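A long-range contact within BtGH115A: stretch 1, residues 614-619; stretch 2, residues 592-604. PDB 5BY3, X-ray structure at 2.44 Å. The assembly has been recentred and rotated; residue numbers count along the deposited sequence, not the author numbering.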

HETATM    1  N   MSE A 614       7.906 -18.173   2.850  1.00 44.18           N
HETATM    2  CA  MSE A 614       7.397 -16.815   2.636  1.00 39.45           C
HETATM    3  C   MSE A 614       7.053 -16.535   1.192  1.00 39.41           C
HETATM    4  O   MSE A 614       6.236 -15.667   0.931  1.00 38.29           O
HETATM    5  CB  MSE A 614       8.457 -15.858   3.152  1.00 40.42           C
HETATM    6  CG  MSE A 614       8.155 -14.362   3.058  1.00 41.24           C
HETATM    7 SE   MSE A 614       6.447 -13.749   3.807  1.00 42.68          SE
HETATM    8  CE  MSE A 614       7.157 -13.032   5.469  1.00 38.07           C
HETATM    9  N   MSE A 615       7.648 -17.277   0.247  1.00 41.19           N
HETATM   10  CA  MSE A 615       7.465 -17.019  -1.193  1.00 40.92           C
HETATM   11  C   MSE A 615       6.933 -18.197  -1.931  1.00 44.91           C
HETATM   12  O   MSE A 615       7.546 -19.277  -1.949  1.00 49.60           O
HETATM   13  CB  MSE A 615       8.727 -16.560  -1.892  1.00 37.32           C
HETATM   14  CG  MSE A 615       8.471 -16.142  -3.351  1.00 39.24           C
HETATM   15 SE   MSE A 615       7.195 -14.639  -3.496  1.00 44.14          SE
HETATM   16  CE  MSE A 615       8.358 -13.284  -2.648  1.00 42.59           C
ATOM     17  N   ASP A 616       5.789 -17.973  -2.571  1.00 40.35           N
ATOM     18  CA  ASP A 616       5.095 -19.018  -3.300  1.00 40.86           C
ATOM     19  C   ASP A 616       4.795 -18.441  -4.663  1.00 41.37           C
ATOM     20  O   ASP A 616       4.046 -17.471  -4.769  1.00 49.45           O
ATOM     21  CB  ASP A 616       3.812 -19.413  -2.557  1.00 37.15           C
ATOM     22  CG  ASP A 616       3.062 -20.536  -3.220  1.00 39.23           C
ATOM     23  OD1 ASP A 616       3.248 -20.753  -4.430  1.00 41.73           O
ATOM     24  OD2 ASP A 616       2.245 -21.211  -2.532  1.00 41.40           O
ATOM     25  N   PHE A 617       5.388 -19.013  -5.703  1.00 36.86           N
ATOM     26  CA  PHE A 617       5.202 -18.456  -7.025  1.00 38.56           C
ATOM     27  C   PHE A 617       3.875 -18.866  -7.701  1.00 39.99           C
ATOM     28  O   PHE A 617       3.590 -18.435  -8.830  1.00 39.37           O
ATOM     29  CB  PHE A 617       6.469 -18.640  -7.900  1.00 43.27           C
ATOM     30  CG  PHE A 617       6.697 -20.048  -8.457  1.00 46.36           C
ATOM     31  CD1 PHE A 617       7.462 -20.992  -7.750  1.00 47.24           C
ATOM     32  CD2 PHE A 617       6.239 -20.394  -9.739  1.00 45.58           C
ATOM     33  CE1 PHE A 617       7.712 -22.267  -8.279  1.00 52.73           C
ATOM     34  CE2 PHE A 617       6.509 -21.666 -10.276  1.00 53.08           C
ATOM     35  CZ  PHE A 617       7.239 -22.608  -9.545  1.00 48.26           C
ATOM     36  N   LYS A 618       3.080 -19.694  -6.997  1.00 40.70           N
ATOM     37  CA  LYS A 618       1.737 -20.143  -7.437  1.00 44.35           C
ATOM     38  C   LYS A 618       0.629 -19.814  -6.424  1.00 45.13           C
ATOM     39  O   LYS A 618      -0.229 -20.671  -6.178  1.00 45.48           O
ATOM     40  CB  LYS A 618       1.700 -21.652  -7.772  1.00 44.79           C
ATOM     41  CG  LYS A 618       2.993 -22.198  -8.383  1.00 51.48           C
ATOM     42  CD  LYS A 618       2.858 -23.640  -8.876  1.00 51.13           C
ATOM     43  CE  LYS A 618       2.459 -23.677 -10.346  1.00 48.29           C
ATOM     44  NZ  LYS A 618       2.410 -25.073 -10.820  1.00 54.27           N
ATOM     45  N   PRO A 619       0.609 -18.564  -5.864  1.00 48.82           N
ATOM     46  CA  PRO A 619      -0.396 -18.245  -4.827  1.00 44.61           C
ATOM     47  C   PRO A 619      -1.810 -18.495  -5.330  1.00 43.09           C
ATOM     48  O   PRO A 619      -2.145 -18.133  -6.457  1.00 38.93           O
ATOM     49  CB  PRO A 619      -0.185 -16.748  -4.581  1.00 50.59           C
ATOM     50  CG  PRO A 619       0.447 -16.228  -5.836  1.00 51.69           C
ATOM     51  CD  PRO A 619       1.315 -17.339  -6.311  1.00 46.06           C
TER
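Stretch 2 592-604: AYDSIAALTQHYN

Stretch 2 packs as the last part of a helix that begins earlier in the chain and runs to 603, against the irregular segment 614-619. Within 614-618 that segment is extended only at Met615 and Asp616, before it bends at Phe617. The two stretches run in roughly opposite senses: the first turns of stretch 2 meet Phe617 and Lys618, the last turn meets Met614 and Met615. The backbones come nearest at Thr600 and Met615, whose CA atoms lie 6.5 Å apart, and the contact buries 524 Å².

Ala592 lies out of reach, so the contact opens with Tyr593. Its side chain (chi1 t) leaves the helix sideways, but its end comes nearer, and Lys618 NZ donates a hydrogen bond to Tyr593 OH at 3.1 Å, near the plane of the tyrosine ring. The edge of Phe617 is directed at the face of this ring in an offset edge-to-face arrangement, with centroids 5.6 Å apart and planes at 69°.

One turn on, Ile596 CG2 lies 3.6 Å from Phe617 CD2, while at Ala597 the phenyl ring lies close to the helix backbone, with Ala597 N over one face and Phe617 CE1 3.7 Å from Ala597 CA. Ala598 and Leu599 make no contact. Thr600 then bridges the two halves of the interface: its OG1, which donates to Ile596 O at 2.7 Å, lies 3.5 Å from Phe617 CD1, and its CG2 packs 3.7 Å from Met615 CG.

Gln601 points away and His602 is out of reach, but Tyr603 turns toward the selenomethionine Met615. Met615 CB sits 3.6 Å from Tyr603 CD1, and Met615 CE lies over the face of the ring, 3.9 Å from its centroid, in a CH-pi contact. Asn604 closes the contact: Asn604 ND2 donates to Met615 O at 2.8 Å with a nearly linear angle of 166°.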

ATOM      1  N   ALA A 592      11.634 -20.611 -18.932  1.00 43.74           N
ATOM      2  CA  ALA A 592      11.244 -19.401 -18.208  1.00 44.38           C
ATOM      3  C   ALA A 592      10.487 -19.751 -16.940  1.00 47.04           C
ATOM      4  O   ALA A 592      10.796 -19.210 -15.874  1.00 49.90           O
ATOM      5  CB  ALA A 592      10.403 -18.497 -19.097  1.00 39.70           C
ATOM      6  N   TYR A 593       9.517 -20.666 -17.068  1.00 46.01           N
ATOM      7  CA  TYR A 593       8.849 -21.262 -15.922  1.00 46.76           C
ATOM      8  C   TYR A 593       9.900 -21.826 -14.949  1.00 47.38           C
ATOM      9  O   TYR A 593       9.866 -21.491 -13.764  1.00 56.41           O
ATOM     10  CB  TYR A 593       7.844 -22.357 -16.354  1.00 46.32           C
ATOM     11  CG  TYR A 593       7.170 -23.046 -15.175  1.00 47.09           C
ATOM     12  CD1 TYR A 593       7.790 -24.143 -14.518  1.00 51.74           C
ATOM     13  CD2 TYR A 593       5.926 -22.613 -14.706  1.00 42.76           C
ATOM     14  CE1 TYR A 593       7.199 -24.764 -13.423  1.00 48.49           C
ATOM     15  CE2 TYR A 593       5.309 -23.233 -13.623  1.00 47.06           C
ATOM     16  CZ  TYR A 593       5.948 -24.304 -12.983  1.00 55.47           C
ATOM     17  OH  TYR A 593       5.350 -24.910 -11.899  1.00 57.29           O
ATOM     18  N   ASP A 594      10.839 -22.645 -15.442  1.00 50.39           N
ATOM     19  CA  ASP A 594      11.808 -23.323 -14.559  1.00 51.42           C
ATOM     20  C   ASP A 594      12.634 -22.288 -13.825  1.00 47.36           C
ATOM     21  O   ASP A 594      12.952 -22.443 -12.638  1.00 46.34           O
ATOM     22  CB  ASP A 594      12.700 -24.337 -15.311  1.00 52.00           C
ATOM     23  CG  ASP A 594      11.935 -25.596 -15.744  1.00 56.38           C
ATOM     24  OD1 ASP A 594      10.946 -25.964 -15.048  1.00 51.33           O
ATOM     25  OD2 ASP A 594      12.318 -26.207 -16.794  1.00 52.88           O
ATOM     26  N   SER A 595      12.901 -21.192 -14.515  1.00 44.19           N
ATOM     27  CA  SER A 595      13.718 -20.141 -13.923  1.00 50.01           C
ATOM     28  C   SER A 595      13.048 -19.431 -12.699  1.00 51.18           C
ATOM     29  O   SER A 595      13.708 -19.205 -11.670  1.00 56.64           O
ATOM     30  CB  SER A 595      14.196 -19.181 -15.013  1.00 42.40           C
ATOM     31  OG  SER A 595      14.906 -18.120 -14.419  1.00 45.55           O
ATOM     32  N   ILE A 596      11.742 -19.156 -12.798  1.00 50.27           N
ATOM     33  CA  ILE A 596      10.906 -18.626 -11.692  1.00 45.93           C
ATOM     34  C   ILE A 596      11.014 -19.558 -10.479  1.00 45.89           C
ATOM     35  O   ILE A 596      11.207 -19.104  -9.367  1.00 43.64           O
ATOM     36  CB  ILE A 596       9.414 -18.490 -12.129  1.00 42.69           C
ATOM     37  CG1 ILE A 596       9.261 -17.544 -13.306  1.00 43.09           C
ATOM     38  CG2 ILE A 596       8.549 -17.981 -10.996  1.00 42.27           C
ATOM     39  CD1 ILE A 596       8.031 -17.813 -14.170  1.00 42.90           C
ATOM     40  N   ALA A 597      10.885 -20.870 -10.731  1.00 50.16           N
ATOM     41  CA  ALA A 597      11.058 -21.925  -9.729  1.00 48.05           C
ATOM     42  C   ALA A 597      12.371 -21.776  -8.988  1.00 53.29           C
ATOM     43  O   ALA A 597      12.385 -21.691  -7.755  1.00 56.75           O
ATOM     44  CB  ALA A 597      11.016 -23.279 -10.414  1.00 50.30           C
ATOM     45  N   ALA A 598      13.461 -21.727  -9.767  1.00 53.00           N
ATOM     46  CA  ALA A 598      14.830 -21.582  -9.266  1.00 49.19           C
ATOM     47  C   ALA A 598      14.983 -20.316  -8.428  1.00 51.76           C
ATOM     48  O   ALA A 598      15.480 -20.387  -7.299  1.00 50.93           O
ATOM     49  CB  ALA A 598      15.846 -21.618 -10.418  1.00 41.32           C
ATOM     50  N   LEU A 599      14.526 -19.174  -8.968  1.00 47.69           N
ATOM     51  CA  LEU A 599      14.516 -17.911  -8.220  1.00 41.89           C
ATOM     52  C   LEU A 599      13.741 -18.049  -6.884  1.00 43.37           C
ATOM     53  O   LEU A 599      14.185 -17.533  -5.870  1.00 41.11           O
ATOM     54  CB  LEU A 599      13.960 -16.778  -9.091  1.00 39.29           C
ATOM     55  CG  LEU A 599      14.863 -16.371 -10.276  1.00 38.66           C
ATOM     56  CD1 LEU A 599      14.147 -15.525 -11.317  1.00 39.86           C
ATOM     57  CD2 LEU A 599      16.052 -15.605  -9.789  1.00 35.39           C
ATOM     58  N   THR A 600      12.632 -18.798  -6.879  1.00 39.88           N
ATOM     59  CA  THR A 600      11.817 -18.949  -5.679  1.00 45.03           C
ATOM     60  C   THR A 600      12.479 -19.887  -4.654  1.00 52.00           C
ATOM     61  O   THR A 600      12.340 -19.665  -3.410  1.00 54.22           O
ATOM     62  CB  THR A 600      10.398 -19.418  -6.041  1.00 41.41           C
ATOM     63  OG1 THR A 600       9.906 -18.574  -7.066  1.00 38.61           O
ATOM     64  CG2 THR A 600       9.443 -19.379  -4.838  1.00 37.68           C
ATOM     65  N   GLN A 601      13.181 -20.912  -5.159  1.00 47.68           N
ATOM     66  CA  GLN A 601      14.002 -21.786  -4.296  1.00 53.04           C
ATOM     67  C   GLN A 601      15.094 -20.991  -3.606  1.00 48.49           C
ATOM     68  O   GLN A 601      15.362 -21.190  -2.422  1.00 48.68           O
ATOM     69  CB  GLN A 601      14.659 -22.936  -5.074  1.00 66.89           C
ATOM     70  CG  GLN A 601      13.792 -24.166  -5.333  1.00 74.41           C
ATOM     71  CD  GLN A 601      13.706 -25.129  -4.149  1.00 86.36           C
ATOM     72  OE1 GLN A 601      13.777 -24.730  -2.973  1.00 80.50           O
ATOM     73  NE2 GLN A 601      13.528 -26.418  -4.462  1.00 83.19           N
ATOM     74  N   HIS A 602      15.729 -20.088  -4.346  1.00 50.33           N
ATOM     75  CA  HIS A 602      16.780 -19.262  -3.769  1.00 51.95           C
ATOM     76  C   HIS A 602      16.219 -18.358  -2.655  1.00 51.20           C
ATOM     77  O   HIS A 602      16.790 -18.316  -1.559  1.00 49.43           O
ATOM     78  CB  HIS A 602      17.544 -18.483  -4.839  1.00 52.91           C
ATOM     79  CG  HIS A 602      18.824 -17.889  -4.343  1.00 58.55           C
ATOM     80  ND1 HIS A 602      19.928 -18.650  -4.037  1.00 63.06           N
ATOM     81  CD2 HIS A 602      19.173 -16.606  -4.088  1.00 62.39           C
ATOM     82  CE1 HIS A 602      20.903 -17.862  -3.620  1.00 65.12           C
ATOM     83  NE2 HIS A 602      20.474 -16.614  -3.655  1.00 59.24           N
ATOM     84  N   TYR A 603      15.077 -17.714  -2.922  1.00 43.66           N
ATOM     85  CA  TYR A 603      14.384 -16.872  -1.938  1.00 45.80           C
ATOM     86  C   TYR A 603      14.217 -17.608  -0.609  1.00 47.45           C
ATOM     87  O   TYR A 603      14.544 -17.098   0.475  1.00 43.81           O
ATOM     88  CB  TYR A 603      12.978 -16.473  -2.445  1.00 46.18           C
ATOM     89  CG  TYR A 603      12.408 -15.229  -1.795  1.00 41.35           C
ATOM     90  CD1 TYR A 603      11.843 -15.267  -0.522  1.00 39.12           C
ATOM     91  CD2 TYR A 603      12.457 -14.001  -2.462  1.00 46.04           C
ATOM     92  CE1 TYR A 603      11.323 -14.136   0.063  1.00 41.77           C
ATOM     93  CE2 TYR A 603      11.954 -12.852  -1.888  1.00 46.21           C
ATOM     94  CZ  TYR A 603      11.375 -12.924  -0.634  1.00 45.61           C
ATOM     95  OH  TYR A 603      10.896 -11.778  -0.071  1.00 40.27           O
ATOM     96  N   ASN A 604      13.700 -18.824  -0.735  1.00 48.98           N
ATOM     97  CA  ASN A 604      13.272 -19.624   0.380  1.00 47.70           C
ATOM     98  C   ASN A 604      14.451 -20.291   1.102  1.00 50.17           C
ATOM     99  O   ASN A 604      14.249 -20.976   2.113  1.00 53.65           O
ATOM    100  CB  ASN A 604      12.228 -20.644  -0.126  1.00 45.70           C
ATOM    101  CG  ASN A 604      10.804 -20.061  -0.164  1.00 47.72           C
ATOM    102  OD1 ASN A 604      10.330 -19.464   0.814  1.00 42.99           O
ATOM    103  ND2 ASN A 604      10.118 -20.238  -1.294  1.00 42.02           N
TER